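Local coordinates for probable glutamine-binding lipoprotein GlnH (GLNBP) (Mycobacterium tuberculosis, PDB 6H20) that binds amino acids as a family 3 solute-binding lipoprotein, held here with asparagine, and probably takes part in sensing aspartate for kinase signalling, at residues D209-A214 against T272-A277; A141-L146 against A231-G236. All blocks are in the same frame, centred on the assembly; numbering follows the deposited sequence.

How the contacts relate
Contact 1 joins the first turn of helix 210-219 to the 3-10 turn at 272-274, and contact 2 pairs strand 139-148 with strand 232-240; their centres lie about 10 Å apart, and their segments interleave along the chain. Tyr235 of contact 2 ties the two together: its OH lies 2.6 Å from Asp209 OD2 and 2.6 Å from Thr211 OG1, both probable hydrogen bonds. Asp210 OD1, bonded to Asn142 N, adds a direct tie, and Thr211 OG1 packs 3.4 Å from Ala141 CB. Asp209 binds the amino group of the asparagine; Tyr235 both lines the pocket and positions that carboxylate, while the packing of contact 1 faces away from the ligand.

Contact 1. Residues D209-A214 against T272-A277; sequences DDTILA and TVLGPA. With ASN (asparagine), chain B.
Leu274 lays its branched end against the first turn of helix 210-219, dividing its two methyls between successive parts of that turn. CD1 reaches over the backbone of Thr211, 3.8 Å from Thr211 CA, and meets the methyl CG2 of the same residue, the two side chains crossing at about a right angle. CD2 turns the other way and packs 3.7 Å from Ala214 CB. CG, anti to the carbonyl carbon (chi1 -76°), carries the fork to the helix, and chi2 near trans sets which methyl meets Thr211 and which Ala214. Ala214 CB has a second partner, Val273 CG1, 3.6 Å away, so that one methyl is met by two neighbouring residues of the 3-10 turn. The crowded position of CG1, between its own backbone N and carbonyl carbon (chi1 63°), is what puts it on Ala214.

The polar groups of the helix start look elsewhere. While the methyl of Thr211 touches Leu274, its hydroxyl OG1 is hydrogen-bonded to Tyr235; Asp210 OD1 accepts from the backbone N of Asn142. Asp209, at the N-cap position but making no capping bond, points its carboxylate into the pocket, where OD2 accepts a hydrogen bond of 2.8 Å from the amino N of the bound asparagine and is also bonded to Tyr235 OH. The opposite charges of the amino group and carboxylate would be expected to favour this pairing. Ile212 CD1 adds a contact 3.9 Å from ND2 of the ligand. An acidic residue receiving the ligand's alpha-amino group is a familiar feature of amino-acid-binding family 3 solute-binding proteins; here it opens a helix that carries Ile212 at the ligand and Thr211 and Ala214 at the 3-10 turn after helix 262-270.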
ATOM      1  N   ASP A 209       7.713   3.095   0.804  1.00 14.52           N
ATOM      2  CA  ASP A 209       6.991   4.114   0.055  1.00 13.08           C
ATOM      3  C   ASP A 209       7.015   5.448   0.793  1.00 11.85           C
ATOM      4  O   ASP A 209       6.755   5.505   1.996  1.00 13.46           O
ATOM      5  CB  ASP A 209       5.519   3.700  -0.050  1.00 15.13           C
ATOM      6  CG  ASP A 209       5.301   2.289  -0.582  1.00 15.23           C
ATOM      7  OD1 ASP A 209       6.252   1.569  -0.964  1.00 13.97           O
ATOM      8  OD2 ASP A 209       4.116   1.910  -0.601  1.00 15.56           O
ATOM      9  N   ASP A 210       7.263   6.535   0.047  1.00 12.97           N
ATOM     10  CA  ASP A 210       7.306   7.855   0.680  1.00 14.31           C
ATOM     11  C   ASP A 210       5.983   8.229   1.346  1.00 14.76           C
ATOM     12  O   ASP A 210       5.979   8.930   2.368  1.00 15.21           O
ATOM     13  CB  ASP A 210       7.807   8.936  -0.294  1.00 14.39           C
ATOM     14  CG  ASP A 210       6.995   9.054  -1.595  1.00 17.59           C
ATOM     15  OD1 ASP A 210       6.064   8.274  -1.887  1.00 15.53           O
ATOM     16  OD2 ASP A 210       7.328   9.993  -2.360  1.00 20.94           O
ATOM     17  N   THR A 211       4.865   7.746   0.802  1.00 14.82           N
ATOM     18  CA  THR A 211       3.551   7.907   1.424  1.00 13.50           C
ATOM     19  C   THR A 211       3.520   7.319   2.835  1.00 14.74           C
ATOM     20  O   THR A 211       3.088   7.982   3.789  1.00 16.10           O
ATOM     21  CB  THR A 211       2.529   7.163   0.564  1.00 13.98           C
ATOM     22  OG1 THR A 211       3.103   5.909   0.175  1.00 13.14           O
ATOM     23  CG2 THR A 211       2.185   7.971  -0.700  1.00 15.58           C
ATOM     24  N   ILE A 212       3.929   6.053   2.975  1.00 14.18           N
ATOM     25  CA  ILE A 212       3.971   5.398   4.289  1.00 12.90           C
ATOM     26  C   ILE A 212       4.938   6.131   5.210  1.00 13.78           C
ATOM     27  O   ILE A 212       4.643   6.380   6.396  1.00 14.38           O
ATOM     28  CB  ILE A 212       4.344   3.908   4.133  1.00 13.59           C
ATOM     29  CG1 ILE A 212       3.297   3.180   3.294  1.00 15.40           C
ATOM     30  CG2 ILE A 212       4.527   3.244   5.523  1.00 15.06           C
ATOM     31  CD1 ILE A 212       3.676   1.731   3.004  1.00 15.21           C
ATOM     32  N   LEU A 213       6.113   6.488   4.683  1.00 12.88           N
ATOM     33  CA  LEU A 213       7.099   7.200   5.497  1.00 12.95           C
ATOM     34  C   LEU A 213       6.555   8.532   6.004  1.00 13.61           C
ATOM     35  O   LEU A 213       6.838   8.923   7.145  1.00 14.82           O
ATOM     36  CB  LEU A 213       8.375   7.436   4.691  1.00 15.00           C
ATOM     37  CG  LEU A 213       9.168   6.208   4.238  1.00 14.23           C
ATOM     38  CD1 LEU A 213      10.430   6.673   3.510  1.00 14.68           C
ATOM     39  CD2 LEU A 213       9.530   5.304   5.424  1.00 14.75           C
ATOM     40  N   ALA A 214       5.779   9.244   5.171  1.00 15.79           N
ATOM     41  CA  ALA A 214       5.168  10.493   5.619  1.00 15.38           C
ATOM     42  C   ALA A 214       4.235  10.268   6.804  1.00 13.88           C
ATOM     43  O   ALA A 214       4.155  11.108   7.710  1.00 16.85           O
ATOM     44  CB  ALA A 214       4.424  11.159   4.459  1.00 18.81           C
ATOM     45  N   THR A 272      -1.572  15.837   2.462  1.00 22.59           N
ATOM     46  CA  THR A 272      -0.992  17.145   2.158  1.00 24.70           C
ATOM     47  C   THR A 272       0.440  17.286   2.667  1.00 26.52           C
ATOM     48  O   THR A 272       1.168  18.156   2.174  1.00 28.46           O
ATOM     49  CB  THR A 272      -1.866  18.286   2.693  1.00 28.99           C
ATOM     50  OG1 THR A 272      -2.076  18.126   4.104  1.00 38.65           O
ATOM     51  CG2 THR A 272      -3.201  18.309   1.978  1.00 25.78           C
ATOM     52  N   VAL A 273       0.858  16.446   3.619  1.00 23.27           N
ATOM     53  CA  VAL A 273       2.249  16.443   4.073  1.00 27.42           C
ATOM     54  C   VAL A 273       3.225  16.250   2.914  1.00 23.92           C
ATOM     55  O   VAL A 273       4.375  16.704   2.974  1.00 35.77           O
ATOM     56  CB  VAL A 273       2.437  15.385   5.186  1.00 31.08           C
ATOM     57  CG1 VAL A 273       2.162  13.988   4.652  1.00 33.33           C
ATOM     58  CG2 VAL A 273       3.823  15.473   5.785  1.00 35.97           C
ATOM     59  N   LEU A 274       2.796  15.582   1.845  1.00 31.21           N
ATOM     60  CA  LEU A 274       3.710  15.309   0.747  1.00 33.55           C
ATOM     61  C   LEU A 274       3.779  16.430  -0.280  1.00 34.85           C
ATOM     62  O   LEU A 274       4.689  16.426  -1.117  1.00 40.70           O
ATOM     63  CB  LEU A 274       3.385  13.967   0.087  1.00 33.21           C
ATOM     64  CG  LEU A 274       3.875  12.790   0.945  1.00 27.92           C
ATOM     65  CD1 LEU A 274       3.720  11.491   0.205  1.00 32.15           C
ATOM     66  CD2 LEU A 274       5.327  12.979   1.358  1.00 31.83           C
ATOM     67  N   GLY A 275       2.876  17.400  -0.208  1.00 29.74           N
ATOM     68  CA  GLY A 275       2.855  18.499  -1.139  1.00 31.91           C
ATOM     69  C   GLY A 275       1.454  18.681  -1.668  1.00 28.27           C
ATOM     70  O   GLY A 275       0.538  17.928  -1.319  1.00 35.50           O
ATOM     71  N   PRO A 276       1.258  19.679  -2.523  1.00 31.05           N
ATOM     72  CA  PRO A 276      -0.071  19.894  -3.102  1.00 32.13           C
ATOM     73  C   PRO A 276      -0.486  18.689  -3.933  1.00 29.16           C
ATOM     74  O   PRO A 276       0.350  17.957  -4.467  1.00 35.55           O
ATOM     75  CB  PRO A 276       0.117  21.139  -3.977  1.00 32.24           C
ATOM     76  CG  PRO A 276       1.391  21.772  -3.493  1.00 35.00           C
ATOM     77  CD  PRO A 276       2.248  20.634  -3.041  1.00 33.04           C
ATOM     78  N   ALA A 277      -1.791  18.488  -4.025  1.00 31.07           N
ATOM     79  CA  ALA A 277      -2.315  17.301  -4.684  1.00 27.92           C
ATOM     80  C   ALA A 277      -1.908  17.295  -6.154  1.00 29.30           C
ATOM     81  O   ALA A 277      -2.028  18.327  -6.828  1.00 37.99           O
ATOM     82  CB  ALA A 277      -3.839  17.287  -4.570  1.00 31.55           C
TER
HETATM   83  N   ASN B 401       3.646  -0.715  -1.273  1.00 15.01           N
HETATM   84  CA  ASN B 401       4.637  -1.674  -0.789  1.00 14.26           C
HETATM   85  C   ASN B 401       4.180  -3.083  -1.122  1.00 15.65           C
HETATM   86  O   ASN B 401       4.745  -4.065  -0.607  1.00 14.72           O
HETATM   87  CB  ASN B 401       4.857  -1.517   0.717  1.00 15.45           C
HETATM   88  CG  ASN B 401       3.651  -1.921   1.529  1.00 16.10           C
HETATM   89  OD1 ASN B 401       2.537  -2.030   1.027  1.00 17.19           O
HETATM   90  ND2 ASN B 401       3.881  -2.183   2.796  1.00 15.55           N
HETATM   91  OXT ASN B 401       3.228  -3.227  -1.919  1.00 15.29           O

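Contact 2. Residues A141-L146 against A231-G236; sequences ANQRIL and ADQPYG
Gln143 and Gln233 cross obliquely, their amide planes 61° apart, and share a water between Gln143 OE1 and Gln233 NE2, with 2.9 Å to each. Gln143 runs extended, CG anti to its backbone N, whereas Gln233 bends at chi2 (-68°) and returns NE2 to Ala231 O, 3.1 Å away and well above the carbonyl plane. Ala231 O also accepts from Gln143 N, so two donors grip it. The other amide ends have partners too: Gln143 NE2 reaches Ser207, and Gln233 OE1 reaches Ser123 and Thr171.

Ala141 and Gln233, side by side on one face, form the hydrogen-bonded pair, with a nearly straight bond from Ala141 N to Gln233 O (168°) and a return bond of 2.8 Å from Gln233 N to Ala141 O. Asn142 and Asp232, on the opposite face, form the non-hydrogen-bonded pair. Asn142 OD1 accepts from Ala231 N at 2.9 Å, while ND2 reaches a water that donates to Asp232 OD1. Tyr235 brings its CZ to 4.1 Å from Ala141 CB. Strand 232-240 also pairs antiparallel with 117-118 and 132-134, consistent with the strands linking the two lobes of a type 2 periplasmic-binding protein, with Tyr235 at the cleft.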
ATOM      1  N   ALA A 141       3.183   6.052  -5.469  1.00 15.16           N
ATOM      2  CA  ALA A 141       4.190   6.419  -4.480  1.00 14.36           C
ATOM      3  C   ALA A 141       5.574   6.001  -4.975  1.00 14.99           C
ATOM      4  O   ALA A 141       5.731   5.400  -6.041  1.00 16.00           O
ATOM      5  CB  ALA A 141       3.855   5.781  -3.128  1.00 16.38           C
ATOM      6  N   ASN A 142       6.601   6.348  -4.204  1.00 15.36           N
ATOM      7  CA  ASN A 142       7.945   5.922  -4.572  1.00 16.63           C
ATOM      8  C   ASN A 142       8.755   5.657  -3.316  1.00 14.80           C
ATOM      9  O   ASN A 142       8.670   6.419  -2.341  1.00 16.17           O
ATOM     10  CB  ASN A 142       8.666   6.950  -5.444  1.00 21.99           C
ATOM     11  CG  ASN A 142       9.689   6.302  -6.363  1.00 23.26           C
ATOM     12  OD1 ASN A 142      10.690   5.745  -5.897  1.00 26.57           O
ATOM     13  ND2 ASN A 142       9.441   6.364  -7.677  1.00 23.31           N
ATOM     14  N   GLN A 143       9.556   4.588  -3.358  1.00 13.71           N
ATOM     15  CA  GLN A 143      10.333   4.181  -2.188  1.00 13.38           C
ATOM     16  C   GLN A 143      11.425   5.206  -1.889  1.00 13.21           C
ATOM     17  O   GLN A 143      12.200   5.578  -2.781  1.00 15.18           O
ATOM     18  CB  GLN A 143      10.971   2.815  -2.441  1.00 14.54           C
ATOM     19  CG  GLN A 143      11.761   2.293  -1.224  1.00 14.60           C
ATOM     20  CD  GLN A 143      12.002   0.795  -1.309  1.00 14.92           C
ATOM     21  OE1 GLN A 143      11.480   0.117  -2.197  1.00 16.46           O
ATOM     22  NE2 GLN A 143      12.808   0.273  -0.383  1.00 15.73           N
ATOM     23  N   ARG A 144      11.514   5.631  -0.624  1.00 14.77           N
ATOM     24  CA  ARG A 144      12.571   6.550  -0.186  1.00 15.32           C
ATOM     25  C   ARG A 144      13.117   6.068   1.159  1.00 13.12           C
ATOM     26  O   ARG A 144      12.896   4.923   1.568  1.00 13.68           O
ATOM     27  CB  ARG A 144      12.081   8.009  -0.175  1.00 15.27           C
ATOM     28  CG  ARG A 144      11.669   8.504  -1.569  1.00 14.86           C
ATOM     29  CD  ARG A 144      11.341   9.988  -1.584  1.00 16.92           C
ATOM     30  NE  ARG A 144      12.539  10.787  -1.347  1.00 18.64           N
ATOM     31  CZ  ARG A 144      12.514  12.090  -1.077  1.00 22.12           C
ATOM     32  NH1 ARG A 144      11.352  12.729  -1.014  1.00 21.63           N
ATOM     33  NH2 ARG A 144      13.645  12.756  -0.871  1.00 22.52           N
ATOM     34  N   ILE A 145      13.830   6.954   1.853  1.00 13.66           N
ATOM     35  CA  ILE A 145      14.515   6.630   3.104  1.00 16.35           C
ATOM     36  C   ILE A 145      14.027   7.566   4.205  1.00 13.72           C
ATOM     37  O   ILE A 145      13.870   8.773   3.981  1.00 15.90           O
ATOM     38  CB  ILE A 145      16.047   6.757   2.933  1.00 16.40           C
ATOM     39  CG1 ILE A 145      16.569   5.817   1.839  1.00 17.09           C
ATOM     40  CG2 ILE A 145      16.760   6.507   4.257  1.00 16.00           C
ATOM     41  CD1 ILE A 145      18.000   6.125   1.387  1.00 20.44           C
ATOM     42  N   LEU A 146      13.816   7.014   5.401  1.00 13.91           N
ATOM     43  CA  LEU A 146      13.453   7.779   6.589  1.00 13.47           C
ATOM     44  C   LEU A 146      14.554   7.619   7.632  1.00 14.54           C
ATOM     45  O   LEU A 146      14.944   6.493   7.965  1.00 15.80           O
ATOM     46  CB  LEU A 146      12.126   7.257   7.160  1.00 16.44           C
ATOM     47  CG  LEU A 146      11.605   7.913   8.440  1.00 15.77           C
ATOM     48  CD1 LEU A 146      11.019   9.256   8.104  1.00 21.22           C
ATOM     49  CD2 LEU A 146      10.543   7.017   9.092  1.00 21.41           C
ATOM     50  N   ALA A 231      12.249   3.306  -6.240  1.00 16.19           N
ATOM     51  CA  ALA A 231      11.410   2.307  -6.896  1.00 15.36           C
ATOM     52  C   ALA A 231       9.963   2.759  -6.904  1.00 14.67           C
ATOM     53  O   ALA A 231       9.398   3.048  -5.845  1.00 15.69           O
ATOM     54  CB  ALA A 231      11.474   0.968  -6.157  1.00 17.47           C
ATOM     55  N   ASP A 232       9.354   2.796  -8.085  1.00 16.19           N
ATOM     56  CA  ASP A 232       7.956   3.187  -8.201  1.00 14.48           C
ATOM     57  C   ASP A 232       7.048   2.197  -7.476  1.00 15.19           C
ATOM     58  O   ASP A 232       7.295   0.985  -7.457  1.00 18.09           O
ATOM     59  CB  ASP A 232       7.574   3.194  -9.681  1.00 16.88           C
ATOM     60  CG  ASP A 232       6.157   3.641  -9.907  1.00 21.26           C
ATOM     61  OD1 ASP A 232       5.822   4.733  -9.409  1.00 21.79           O
ATOM     62  OD2 ASP A 232       5.388   2.909 -10.582  1.00 23.53           O
ATOM     63  N   GLN A 233       5.970   2.726  -6.891  1.00 15.28           N
ATOM     64  CA  GLN A 233       5.015   1.934  -6.110  1.00 16.67           C
ATOM     65  C   GLN A 233       3.609   2.344  -6.516  1.00 15.86           C
ATOM     66  O   GLN A 233       2.972   3.194  -5.877  1.00 16.03           O
ATOM     67  CB  GLN A 233       5.230   2.154  -4.607  1.00 14.29           C
ATOM     68  CG  GLN A 233       6.683   1.982  -4.167  1.00 14.73           C
ATOM     69  CD  GLN A 233       7.193   0.547  -4.256  1.00 14.23           C
ATOM     70  OE1 GLN A 233       6.429  -0.415  -4.149  1.00 17.01           O
ATOM     71  NE2 GLN A 233       8.497   0.402  -4.434  1.00 16.36           N
ATOM     72  N   PRO A 234       3.086   1.766  -7.592  1.00 14.76           N
ATOM     73  CA  PRO A 234       1.730   2.122  -8.035  1.00 15.43           C
ATOM     74  C   PRO A 234       0.688   1.277  -7.317  1.00 14.42           C
ATOM     75  O   PRO A 234       0.631   0.057  -7.529  1.00 16.31           O
ATOM     76  CB  PRO A 234       1.770   1.822  -9.542  1.00 15.25           C
ATOM     77  CG  PRO A 234       2.789   0.667  -9.666  1.00 15.18           C
ATOM     78  CD  PRO A 234       3.720   0.743  -8.447  1.00 14.03           C
ATOM     79  N   TYR A 235      -0.128   1.899  -6.468  1.00 14.13           N
ATOM     80  CA  TYR A 235      -1.078   1.148  -5.652  1.00 13.86           C
ATOM     81  C   TYR A 235      -2.288   0.714  -6.466  1.00 13.04           C
ATOM     82  O   TYR A 235      -2.871   1.500  -7.217  1.00 15.02           O
ATOM     83  CB  TYR A 235      -1.601   2.012  -4.507  1.00 14.43           C
ATOM     84  CG  TYR A 235      -0.598   2.399  -3.449  1.00 15.15           C
ATOM     85  CD1 TYR A 235       0.715   1.931  -3.465  1.00 14.29           C
ATOM     86  CD2 TYR A 235      -0.975   3.247  -2.436  1.00 16.73           C
ATOM     87  CE1 TYR A 235       1.632   2.310  -2.458  1.00 15.66           C
ATOM     88  CE2 TYR A 235      -0.086   3.621  -1.439  1.00 16.21           C
ATOM     89  CZ  TYR A 235       1.206   3.158  -1.454  1.00 15.97           C
ATOM     90  OH  TYR A 235       2.070   3.552  -0.441  1.00 14.55           O
ATOM     91  N   GLY A 236      -2.696  -0.534  -6.272  1.00 14.96           N
ATOM     92  CA  GLY A 236      -3.926  -1.024  -6.853  1.00 14.79           C
ATOM     93  C   GLY A 236      -4.769  -1.677  -5.775  1.00 16.81           C
ATOM     94  O   GLY A 236      -4.265  -2.090  -4.726  1.00 15.59           O
TER
HETATM   95  O   HOH W   1       6.928   7.110  -8.753  1.00 39.51           O
HETATM   96  O   HOH W   2      10.437  -1.725  -4.207  1.00 33.16           O